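Local atomic coordinates of hypothetical protein NE0471 (Nitrosomonas europaea, PDB entry 2AUW), a protein that is of unknown function but may bind DNA. Residues B[19-24]-B[31-36]. Numbering follows the deposited sequence.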
# COMPACT_ATOMS: atom_id res chain seq x y z
N PRO B 19 3.56 -39.04 -5.10
CA PRO B 19 3.19 -38.39 -6.38
C PRO B 19 1.68 -38.38 -6.61
O PRO B 19 1.04 -39.41 -6.43
CB PRO B 19 3.89 -39.25 -7.44
CG PRO B 19 4.99 -39.97 -6.71
CD PRO B 19 4.57 -40.11 -5.29
N TYR B 20 1.09 -37.23 -6.96
CA TYR B 20 1.83 -36.00 -7.25
C TYR B 20 1.39 -34.88 -6.33
O TYR B 20 1.06 -33.77 -6.78
CB TYR B 20 1.66 -35.59 -8.71
CG TYR B 20 2.28 -36.61 -9.62
CD1 TYR B 20 1.50 -37.65 -10.16
CD2 TYR B 20 3.64 -36.58 -9.91
CE1 TYR B 20 2.06 -38.62 -11.00
CE2 TYR B 20 4.22 -37.55 -10.74
CZ TYR B 20 3.41 -38.57 -11.28
OH TYR B 20 3.98 -39.53 -12.09
N ARG B 21 1.37 -35.18 -5.03
CA ARG B 21 0.90 -34.22 -4.01
C ARG B 21 2.05 -33.49 -3.31
O ARG B 21 3.08 -34.11 -3.01
CB ARG B 21 0.03 -34.93 -2.98
CG ARG B 21 -0.86 -34.02 -2.15
CD ARG B 21 -1.92 -34.81 -1.43
NE ARG B 21 -2.83 -34.00 -0.63
CZ ARG B 21 -3.97 -33.47 -1.09
NH1 ARG B 21 -4.34 -33.66 -2.34
NH2 ARG B 21 -4.75 -32.74 -0.28
N LEU B 22 1.87 -32.19 -3.07
CA LEU B 22 2.87 -31.37 -2.35
C LEU B 22 2.28 -30.87 -1.05
O LEU B 22 1.08 -30.74 -0.93
CB LEU B 22 3.32 -30.19 -3.20
CG LEU B 22 3.91 -30.43 -4.59
CD1 LEU B 22 3.90 -29.10 -5.36
CD2 LEU B 22 5.30 -31.08 -4.54
N ARG B 23 3.14 -30.61 -0.04
CA ARG B 23 2.70 -29.90 1.15
C ARG B 23 3.42 -28.53 1.15
O ARG B 23 4.64 -28.47 1.00
CB ARG B 23 3.06 -30.68 2.42
CG ARG B 23 2.62 -29.95 3.68
CD ARG B 23 3.12 -30.62 4.95
NE ARG B 23 2.83 -32.05 4.93
CZ ARG B 23 1.64 -32.59 5.18
NH1 ARG B 23 0.60 -31.82 5.48
NH2 ARG B 23 1.51 -33.92 5.12
N THR B 24 2.65 -27.46 1.28
CA THR B 24 3.21 -26.09 1.14
C THR B 24 2.96 -25.36 2.44
O THR B 24 1.88 -25.44 2.98
CB THR B 24 2.56 -25.31 -0.04
OG1 THR B 24 1.13 -25.32 0.10
CG2 THR B 24 2.95 -25.97 -1.38
N VAL B 31 -0.64 -24.39 6.29
CA VAL B 31 0.04 -25.55 5.75
C VAL B 31 -1.00 -26.22 4.84
O VAL B 31 -2.05 -26.65 5.30
CB VAL B 31 0.54 -26.52 6.84
CG1 VAL B 31 1.22 -27.74 6.19
CG2 VAL B 31 1.53 -25.81 7.76
N LEU B 32 -0.76 -26.17 3.54
CA LEU B 32 -1.78 -26.56 2.55
C LEU B 32 -1.20 -27.61 1.63
O LEU B 32 -0.08 -27.49 1.16
CB LEU B 32 -2.20 -25.34 1.70
CG LEU B 32 -2.62 -24.06 2.42
CD1 LEU B 32 -2.83 -22.96 1.39
CD2 LEU B 32 -3.88 -24.31 3.20
N GLU B 33 -1.98 -28.63 1.34
CA GLU B 33 -1.56 -29.64 0.40
C GLU B 33 -2.25 -29.38 -0.94
O GLU B 33 -3.33 -28.79 -1.01
CB GLU B 33 -1.87 -31.06 0.91
CG GLU B 33 -1.05 -31.47 2.19
CD GLU B 33 -1.35 -32.88 2.71
OE1 GLU B 33 -2.03 -33.67 2.01
OE2 GLU B 33 -0.89 -33.20 3.83
N VAL B 34 -1.61 -29.85 -2.00
CA VAL B 34 -2.12 -29.55 -3.34
C VAL B 34 -1.62 -30.60 -4.32
O VAL B 34 -0.42 -30.97 -4.29
CB VAL B 34 -1.66 -28.14 -3.79
CG1 VAL B 34 -0.14 -28.05 -3.85
CG2 VAL B 34 -2.33 -27.72 -5.16
N ASP B 35 -2.51 -31.05 -5.19
CA ASP B 35 -2.13 -32.00 -6.24
C ASP B 35 -1.73 -31.21 -7.48
O ASP B 35 -2.44 -30.27 -7.89
CB ASP B 35 -3.31 -32.91 -6.56
CG ASP B 35 -2.90 -34.17 -7.31
OD1 ASP B 35 -2.46 -34.06 -8.46
OD2 ASP B 35 -3.00 -35.25 -6.73
N VAL B 36 -0.59 -31.57 -8.06
CA VAL B 36 -0.13 -30.94 -9.30
C VAL B 36 -0.04 -31.94 -10.46
O VAL B 36 0.50 -31.61 -11.49
CB VAL B 36 1.22 -30.17 -9.16
CG1 VAL B 36 1.05 -28.94 -8.27
CG2 VAL B 36 2.34 -31.12 -8.61
O HOH W 1 -1.57 -37.29 -7.64
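Arg-21, Arg-23 and Glu-33 form a salt-bridge network on one face of an antiparallel beta hairpin, in which Leu-22 and Thr-24 make hydrogen-bonded pairs with Val-34 and Leu-32. The carboxylate of Glu-33, on a chain extended beyond CG, serves one arginine with each oxygen. In the conformer described, one of two modelled for Arg-21, OE1 uses its anti lone pair to accept from Arg-21 NE at 2.8 Å, in the guanidinium plane and nearly straight (173°). Arg-21 there arrives extended, CG anti to the backbone N (chi1 -162°), and crosses Glu-33 at about a right angle. Arg-23 lies beside Glu-33 instead; its chain bends at chi3 (-50°), and OE2 sits over one guanidinium face in a salt bridge to NH1, though so close an approach is doubtful. The aliphatic part of Arg-23 also packs on Val-31, with CG 3.6 Å from CG1. Such flexible charged chains suit this more exposed face, where the two positive charges should favour an ionised Glu-33.

The other face, with Leu-22, Thr-24, Leu-32 and Val-34, is largely apolar: Leu-22 CB meets Val-34 CG1 at 4.1 Å, and Leu-22 CD1 reaches the methyls of Val-36, just past the strand end. Thr-24 can lie here because its hydroxyl is satisfied: OG1 donates to Leu-32 O at 2.7 Å, from the opposite face of that carbonyl to Thr-24 N, and accepts from Trp-26 NE1. Val-36 N, at the N-cap position of helix 37-42, binds Tyr-20 O at 3.0 Å. In one of its two conformers Asp-35 accepts from Gly-37 N through OD1, while a water joins OD2 to Tyr-20 N.

Strand 21-26 is central in the three-stranded sheet, bonded through Arg-23 to Glu-15 of strand 11-16, while Leu-32 and Val-34 pack against helix 76-86 and Leu-22 and Val-36 meet Phe-55 of helix 52-55.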